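Local coordinates for protein CrRbcX-IIa (Chlamydomonas reinhardtii, PDB 5BS1) that acts as a Rubisco-assembly chaperone, a dimeric RbcX-II protein that probably binds the large subunit of Rubisco and helps it assemble, at the interface of chains A and B. Residues are numbered along the deposited sequence; one frame, centred on the assembly and turned at random. Chains: chain A/B, CrRbcX-IIa.

Contact 1: the interface of chains A and B. Residues chain A 13-15, 17-18, 21; chain B 97, 102, 105.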
loop_
_atom_site.group_PDB
_atom_site.type_symbol
_atom_site.label_atom_id
_atom_site.label_comp_id
_atom_site.label_asym_id
_atom_site.label_seq_id
_atom_site.Cartn_x
_atom_site.Cartn_y
_atom_site.Cartn_z
ATOM N N PRO A 13 3.983 -2.865 -10.297
ATOM C CA PRO A 13 3.024 -2.507 -9.243
ATOM C C PRO A 13 3.097 -3.480 -8.056
ATOM O O PRO A 13 2.960 -3.087 -6.908
ATOM C CB PRO A 13 1.684 -2.572 -9.969
ATOM C CG PRO A 13 2.034 -2.203 -11.372
ATOM C CD PRO A 13 3.324 -2.934 -11.617
ATOM N N GLU A 14 3.323 -4.756 -8.345
ATOM C CA GLU A 14 3.453 -5.783 -7.319
ATOM C C GLU A 14 4.641 -5.501 -6.384
ATOM O O GLU A 14 4.519 -5.620 -5.143
ATOM C CB GLU A 14 3.592 -7.164 -7.948
ATOM C CG GLU A 14 2.314 -7.701 -8.579
ATOM C CD GLU A 14 2.134 -7.353 -10.032
ATOM O OE1 GLU A 14 2.866 -6.506 -10.572
ATOM O OE2 GLU A 14 1.221 -7.927 -10.667
ATOM N N ARG A 15 5.778 -5.127 -6.953
ATOM C CA ARG A 15 6.935 -4.810 -6.133
ATOM C C ARG A 15 6.729 -3.538 -5.335
ATOM O O ARG A 15 7.087 -3.454 -4.160
ATOM C CB ARG A 15 8.176 -4.701 -6.990
ATOM C CG ARG A 15 9.387 -4.338 -6.170
ATOM C CD ARG A 15 10.757 -4.501 -6.831
ATOM N NE ARG A 15 11.650 -4.283 -5.729
ATOM C CZ ARG A 15 12.035 -5.216 -4.868
ATOM N NH1 ARG A 15 12.728 -4.857 -3.804
ATOM N NH2 ARG A 15 11.750 -6.510 -5.092
ATOM N N ALA A 17 3.907 -2.415 -4.260
ATOM C CA ALA A 17 2.997 -2.783 -3.189
ATOM C C ALA A 17 3.739 -3.533 -2.091
ATOM O O ALA A 17 3.514 -3.263 -0.918
ATOM C CB ALA A 17 1.836 -3.593 -3.728
ATOM N N ALA A 18 4.624 -4.438 -2.469
ATOM C CA ALA A 18 5.396 -5.233 -1.478
ATOM C C ALA A 18 6.246 -4.318 -0.612
ATOM O O ALA A 18 6.263 -4.451 0.602
ATOM C CB ALA A 18 6.241 -6.280 -2.188
ATOM N N LEU A 21 4.076 -2.296 1.690
ATOM C CA LEU A 21 3.615 -3.167 2.797
ATOM C C LEU A 21 4.727 -3.342 3.827
ATOM O O LEU A 21 4.472 -3.299 5.033
ATOM C CB LEU A 21 3.152 -4.539 2.311
ATOM C CG LEU A 21 1.807 -4.570 1.592
ATOM C CD1 LEU A 21 1.638 -5.899 0.921
ATOM C CD2 LEU A 21 0.652 -4.266 2.523
ATOM N N PHE B 97 -3.271 -8.515 -11.471
ATOM C CA PHE B 97 -2.343 -8.134 -10.356
ATOM C C PHE B 97 -1.922 -9.359 -9.552
ATOM O O PHE B 97 -2.777 -10.068 -9.014
ATOM C CB PHE B 97 -3.027 -7.112 -9.450
ATOM C CG PHE B 97 -2.191 -6.626 -8.300
ATOM C CD1 PHE B 97 -1.150 -5.746 -8.521
ATOM C CD2 PHE B 97 -2.508 -6.981 -7.013
ATOM C CE1 PHE B 97 -0.380 -5.298 -7.472
ATOM C CE2 PHE B 97 -1.761 -6.510 -5.946
ATOM C CZ PHE B 97 -0.695 -5.673 -6.183
ATOM N N THR B 102 3.352 -10.227 -4.519
ATOM C CA THR B 102 3.502 -9.156 -3.568
ATOM C C THR B 102 3.742 -9.719 -2.171
ATOM O O THR B 102 4.647 -9.294 -1.474
ATOM C CB THR B 102 2.282 -8.232 -3.566
ATOM O OG1 THR B 102 2.202 -7.573 -4.840
ATOM C CG2 THR B 102 2.364 -7.195 -2.485
HETATM N N MSE B 105 7.259 -11.309 -1.988
HETATM C CA MSE B 105 8.336 -10.304 -1.909
HETATM C C MSE B 105 8.343 -9.639 -0.562
HETATM O O MSE B 105 9.405 -9.496 0.023
HETATM C CB MSE B 105 8.202 -9.256 -3.035
HETATM C CG MSE B 105 8.606 -9.872 -4.342
HETATM SE SE MSE B 105 8.527 -8.524 -5.791
HETATM C CE MSE B 105 6.583 -8.451 -6.058
#
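B:Met105 (selenomethionine) and B:Thr102 from helix 99-121 of one RbcX subunit lie against the start of helix 13-38 of the other, in the helix-to-helix packing that joins the arc-shaped homodimer of this chaperone family. The B:Met105 chain bends at its last torsion (chi3 -76°), which turns the methyl CE onto the A:Glu14-A:Arg15 peptide, B:Met105 CE lying 3.5 Å from A:Arg15 N. CE also touches A:Glu14 CB, while the selenium lies beside A:Arg15 CB, the two side chains crossing at about a right angle. Nearer the root, B:Met105 CB meets A:Ala18 CB at 3.7 Å. B:Thr102 divides its two branches between polar and apolar work. The hydroxyl B:Thr102 OG1 donates to the main-chain A:Glu14 O at 3.0 Å, arriving well off the C=O direction (C=O...O angle 104°) and tilted from the carbonyl plane. The methyl B:Thr102 CG2 fits among A:Ala17, A:Ala18 and A:Leu21, 3.7 Å from A:Leu21 CD1. A:Glu14, bent at chi2, runs antiparallel to B:Phe97, its carboxylate and the ring turned only 11° apart. A:Glu14 CG comes to 3.8 Å from B:Phe97 CE1, and A:Glu14 OE2 reaches the backbone, 3.6 Å from B:Phe97 CA.

Contact 2: the interface of chains A and B. Residues chain A 21, 94, 99; chain B 103, 106-107, 110.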
loop_
_atom_site.group_PDB
_atom_site.type_symbol
_atom_site.label_atom_id
_atom_site.label_comp_id
_atom_site.label_asym_id
_atom_site.label_seq_id
_atom_site.Cartn_x
_atom_site.Cartn_y
_atom_site.Cartn_z
ATOM N N LEU A 21 4.076 -2.296 1.690
ATOM C CA LEU A 21 3.615 -3.167 2.797
ATOM C C LEU A 21 4.727 -3.342 3.827
ATOM O O LEU A 21 4.472 -3.299 5.033
ATOM C CB LEU A 21 3.152 -4.539 2.311
ATOM C CG LEU A 21 1.807 -4.570 1.592
ATOM C CD1 LEU A 21 1.638 -5.899 0.921
ATOM C CD2 LEU A 21 0.652 -4.266 2.523
ATOM N N LEU A 94 4.126 -10.710 9.539
ATOM C CA LEU A 94 3.895 -11.318 8.232
ATOM C C LEU A 94 2.875 -12.430 8.277
ATOM O O LEU A 94 2.130 -12.620 7.307
ATOM C CB LEU A 94 5.193 -11.867 7.633
ATOM C CG LEU A 94 6.297 -10.855 7.380
ATOM C CD1 LEU A 94 7.593 -11.557 7.029
ATOM C CD2 LEU A 94 5.837 -9.894 6.294
ATOM N N TRP A 99 -3.769 -11.495 4.571
ATOM C CA TRP A 99 -3.445 -11.264 3.171
ATOM C C TRP A 99 -4.640 -11.432 2.273
ATOM O O TRP A 99 -4.895 -10.590 1.419
ATOM C CB TRP A 99 -2.348 -12.254 2.713
ATOM C CG TRP A 99 -1.054 -12.038 3.407
ATOM C CD1 TRP A 99 -0.598 -12.692 4.527
ATOM C CD2 TRP A 99 -0.030 -11.108 3.041
ATOM N NE1 TRP A 99 0.622 -12.190 4.890
ATOM C CE2 TRP A 99 1.015 -11.247 3.982
ATOM C CE3 TRP A 99 0.106 -10.186 2.015
ATOM C CZ2 TRP A 99 2.164 -10.474 3.929
ATOM C CZ3 TRP A 99 1.269 -9.401 1.966
ATOM C CH2 TRP A 99 2.272 -9.569 2.910
HETATM N N MSE B 103 2.937 -10.685 -1.773
HETATM C CA MSE B 103 3.089 -11.345 -0.474
HETATM C C MSE B 103 4.462 -12.005 -0.377
HETATM O O MSE B 103 5.150 -11.869 0.639
HETATM C CB MSE B 103 1.958 -12.374 -0.200
HETATM C CG MSE B 103 2.226 -13.154 1.079
HETATM SE SE MSE B 103 0.789 -14.497 1.286
HETATM C CE MSE B 103 1.354 -15.805 -0.053
ATOM N N ALA B 106 7.170 -9.250 -0.067
ATOM C CA ALA B 106 7.111 -8.507 1.201
ATOM C C ALA B 106 7.663 -9.389 2.314
ATOM O O ALA B 106 8.419 -8.891 3.185
ATOM C CB ALA B 106 5.695 -8.066 1.528
ATOM N N SER B 107 7.302 -10.666 2.290
ATOM C CA SER B 107 7.727 -11.636 3.315
ATOM C C SER B 107 9.229 -11.955 3.208
ATOM O O SER B 107 10.006 -11.774 4.167
ATOM C CB SER B 107 6.874 -12.883 3.179
ATOM O OG SER B 107 5.514 -12.503 3.373
ATOM N N THR B 110 11.467 -8.940 3.999
ATOM C CA THR B 110 11.502 -8.620 5.411
ATOM C C THR B 110 12.543 -9.524 6.078
ATOM O O THR B 110 13.359 -9.051 6.855
ATOM C CB THR B 110 10.115 -8.828 6.065
ATOM O OG1 THR B 110 9.219 -7.858 5.537
ATOM C CG2 THR B 110 10.221 -8.621 7.574
#
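A:Trp99 and B:Met103 (selenomethionine) make the central apolar contact. B:Met103 CG sits over the middle of the six-membered ring of A:Trp99, 3.6 Å from its centroid, in a CH-pi contact. With CG anti to the backbone N (chi1 174°), the B:Met103 chain runs across the indole, bringing the selenium to 3.7 Å from A:Trp99 CG above the five-membered ring. B:Met103 CA approaches A:Trp99 CZ3, and B:Ala106 CB lies 4.0 Å from A:Trp99 CH2 at the far end of the ring. A second apolar group forms where A:Leu94 places its CD1 branch between two residues of the opposing helix, 3.7 Å from B:Ser107 CA and 3.8 Å from B:Thr110 CB; CD2 turns toward the B:Ser107 hydroxyl.

Hydrogen bonds within each subunit fix these surfaces. A:Trp99 NE1 donates to A:Leu94 O at 2.9 Å, nearly straight (168° at H) and close to the ring plane, which holds the indole's rotation. B:Ser107 OG and B:Thr110 OG1 donate to B:Met103 O and B:Ala106 O, one turn back. A leucine in place of A:Trp99 would probably leave B:Met103 without its flat platform and A:Leu94 O without its indole donor. The indole bond spans the bend between helices 80-96 and 99-121 of chain A, which together present this surface to helix 99-121 of chain B.

Contact 3: the interface of chains A and B. Residues chain A 106, 109-110, 113; chain B 22, 25, 90, 94.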
loop_
_atom_site.group_PDB
_atom_site.type_symbol
_atom_site.label_atom_id
_atom_site.label_comp_id
_atom_site.label_asym_id
_atom_site.label_seq_id
_atom_site.Cartn_x
_atom_site.Cartn_y
_atom_site.Cartn_z
ATOM N N ALA A 106 -10.010 -5.036 -1.379
ATOM C CA ALA A 106 -9.570 -4.130 -2.458
ATOM C C ALA A 106 -10.352 -4.405 -3.744
ATOM O O ALA A 106 -10.745 -3.494 -4.460
ATOM C CB ALA A 106 -8.073 -4.250 -2.698
ATOM N N GLU A 109 -14.308 -3.731 -3.246
ATOM C CA GLU A 109 -14.594 -2.283 -3.178
ATOM C C GLU A 109 -14.279 -1.567 -4.491
ATOM O O GLU A 109 -14.846 -0.486 -4.760
ATOM C CB GLU A 109 -13.927 -1.664 -1.953
ATOM C CG GLU A 109 -14.549 -2.194 -0.666
ATOM C CD GLU A 109 -14.017 -1.560 0.600
ATOM O OE1 GLU A 109 -13.090 -0.723 0.539
ATOM O OE2 GLU A 109 -14.543 -1.898 1.680
ATOM N N THR A 110 -13.385 -2.116 -5.313
ATOM C CA THR A 110 -13.166 -1.603 -6.662
ATOM C C THR A 110 -14.416 -1.825 -7.521
ATOM O O THR A 110 -14.902 -0.903 -8.194
ATOM C CB THR A 110 -11.947 -2.219 -7.342
ATOM O OG1 THR A 110 -10.758 -1.840 -6.622
ATOM C CG2 THR A 110 -11.817 -1.745 -8.775
ATOM N N ALA A 113 -17.210 0.451 -6.223
ATOM C CA ALA A 113 -17.041 1.846 -6.619
ATOM C C ALA A 113 -17.444 2.052 -8.080
ATOM O O ALA A 113 -18.094 3.060 -8.413
ATOM C CB ALA A 113 -15.616 2.306 -6.374
ATOM N N ARG B 22 -6.359 -0.107 -3.967
ATOM C CA ARG B 22 -7.419 0.431 -4.839
ATOM C C ARG B 22 -6.922 1.673 -5.581
ATOM O O ARG B 22 -7.129 1.817 -6.796
ATOM C CB ARG B 22 -8.649 0.745 -4.034
ATOM C CG ARG B 22 -9.387 -0.478 -3.538
ATOM C CD ARG B 22 -10.848 -0.219 -3.327
ATOM N NE ARG B 22 -11.279 0.356 -4.581
ATOM C CZ ARG B 22 -11.965 1.485 -4.750
ATOM N NH1 ARG B 22 -12.172 1.893 -6.001
ATOM N NH2 ARG B 22 -12.436 2.180 -3.714
ATOM N N PHE B 25 -4.486 0.502 -8.266
ATOM C CA PHE B 25 -5.162 -0.060 -9.442
ATOM C C PHE B 25 -5.732 1.052 -10.319
ATOM O O PHE B 25 -5.660 0.970 -11.553
ATOM C CB PHE B 25 -6.260 -1.025 -9.043
ATOM C CG PHE B 25 -5.825 -2.174 -8.149
ATOM C CD1 PHE B 25 -4.517 -2.609 -8.136
ATOM C CD2 PHE B 25 -6.753 -2.830 -7.365
ATOM C CE1 PHE B 25 -4.140 -3.680 -7.331
ATOM C CE2 PHE B 25 -6.379 -3.867 -6.527
ATOM C CZ PHE B 25 -5.080 -4.293 -6.515
ATOM N N ARG B 90 -9.355 -0.737 -14.554
ATOM C CA ARG B 90 -8.989 -0.999 -13.153
ATOM C C ARG B 90 -9.683 -2.254 -12.594
ATOM O O ARG B 90 -9.115 -2.948 -11.780
ATOM C CB ARG B 90 -9.203 0.222 -12.260
ATOM C CG ARG B 90 -10.633 0.512 -11.874
ATOM C CD ARG B 90 -10.688 1.757 -10.984
ATOM N NE ARG B 90 -12.050 2.079 -10.595
ATOM C CZ ARG B 90 -12.376 2.995 -9.676
ATOM N NH1 ARG B 90 -11.458 3.708 -9.039
ATOM N NH2 ARG B 90 -13.663 3.199 -9.381
ATOM N N LEU B 94 -7.799 -6.355 -11.584
ATOM C CA LEU B 94 -7.939 -7.198 -10.392
ATOM C C LEU B 94 -7.543 -8.646 -10.685
ATOM O O LEU B 94 -7.079 -9.349 -9.788
ATOM C CB LEU B 94 -9.370 -7.170 -9.906
ATOM C CG LEU B 94 -9.911 -5.815 -9.482
ATOM C CD1 LEU B 94 -11.396 -5.919 -9.174
ATOM C CD2 LEU B 94 -9.130 -5.305 -8.295
HETATM O O HOH W 1 -9.689 0.750 -7.653
HETATM O O HOH W 2 -12.527 1.635 -1.020
#
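B:Arg22 leaves helix 13-37 with CG anti to its carbonyl carbon (chi1 -71°) and bends at chi3 (52°), bringing its guanidinium over the backbone of A:Glu109 and A:Thr110. The A:Thr110 hydroxyl lies beside its backbone N, where A:Thr110 OG1 donates to A:Ala106 O and is thereby oriented to accept from B:Arg22 NE. That bond across the interface is 3.0 Å long between B:Arg22 NE and A:Thr110 OG1, with 156° at H, and lies near the guanidinium plane. A:Glu109 O, a main-chain carbonyl oxygen, stands over the centre of one face of the B:Arg22 guanidinium, 3.5 Å above its plane. The methylenes pack too, with B:Arg22 CD 3.7 Å from A:Glu109 CB. Water 1 joins A:Thr110 OG1 to B:Arg22 O, with a longer, bent link to B:Arg22 NH1. Water 2, 2.7 Å from B:Arg22 NH2, bridges to A:Glu109 OE1, and the carboxylate and guanidinium may attract each other through it. B:Arg22 NH1 lies over the rim of the B:Arg90 guanidinium face, and B:Arg90 NH2 is 3.7 Å from A:Ala113 CB. Pinning helix 99-121 of chain A against chain B, this patch of polar and apolar contacts probably helps set how the two subunits are arranged.

Contact 1 and contact 2 are neighbours, with C-alpha centres about 9 Å apart, and share A:Leu21; both involve helix 99-121 of chain B. In the copies given, the centre of contact 3 lies about 15 Å from that of contact 1 and about 20 Å from that of contact 2, and helix 99-121 comes from chain A instead. Ala106 and Thr110 face Leu94 of the partner in both contact 2 and contact 3, with chains exchanged, so the symmetry mate of contact 3 adjoins contact 2. The long helices, each packed on the partner subunit, thus probably tie the subunits into a single elongated dimer.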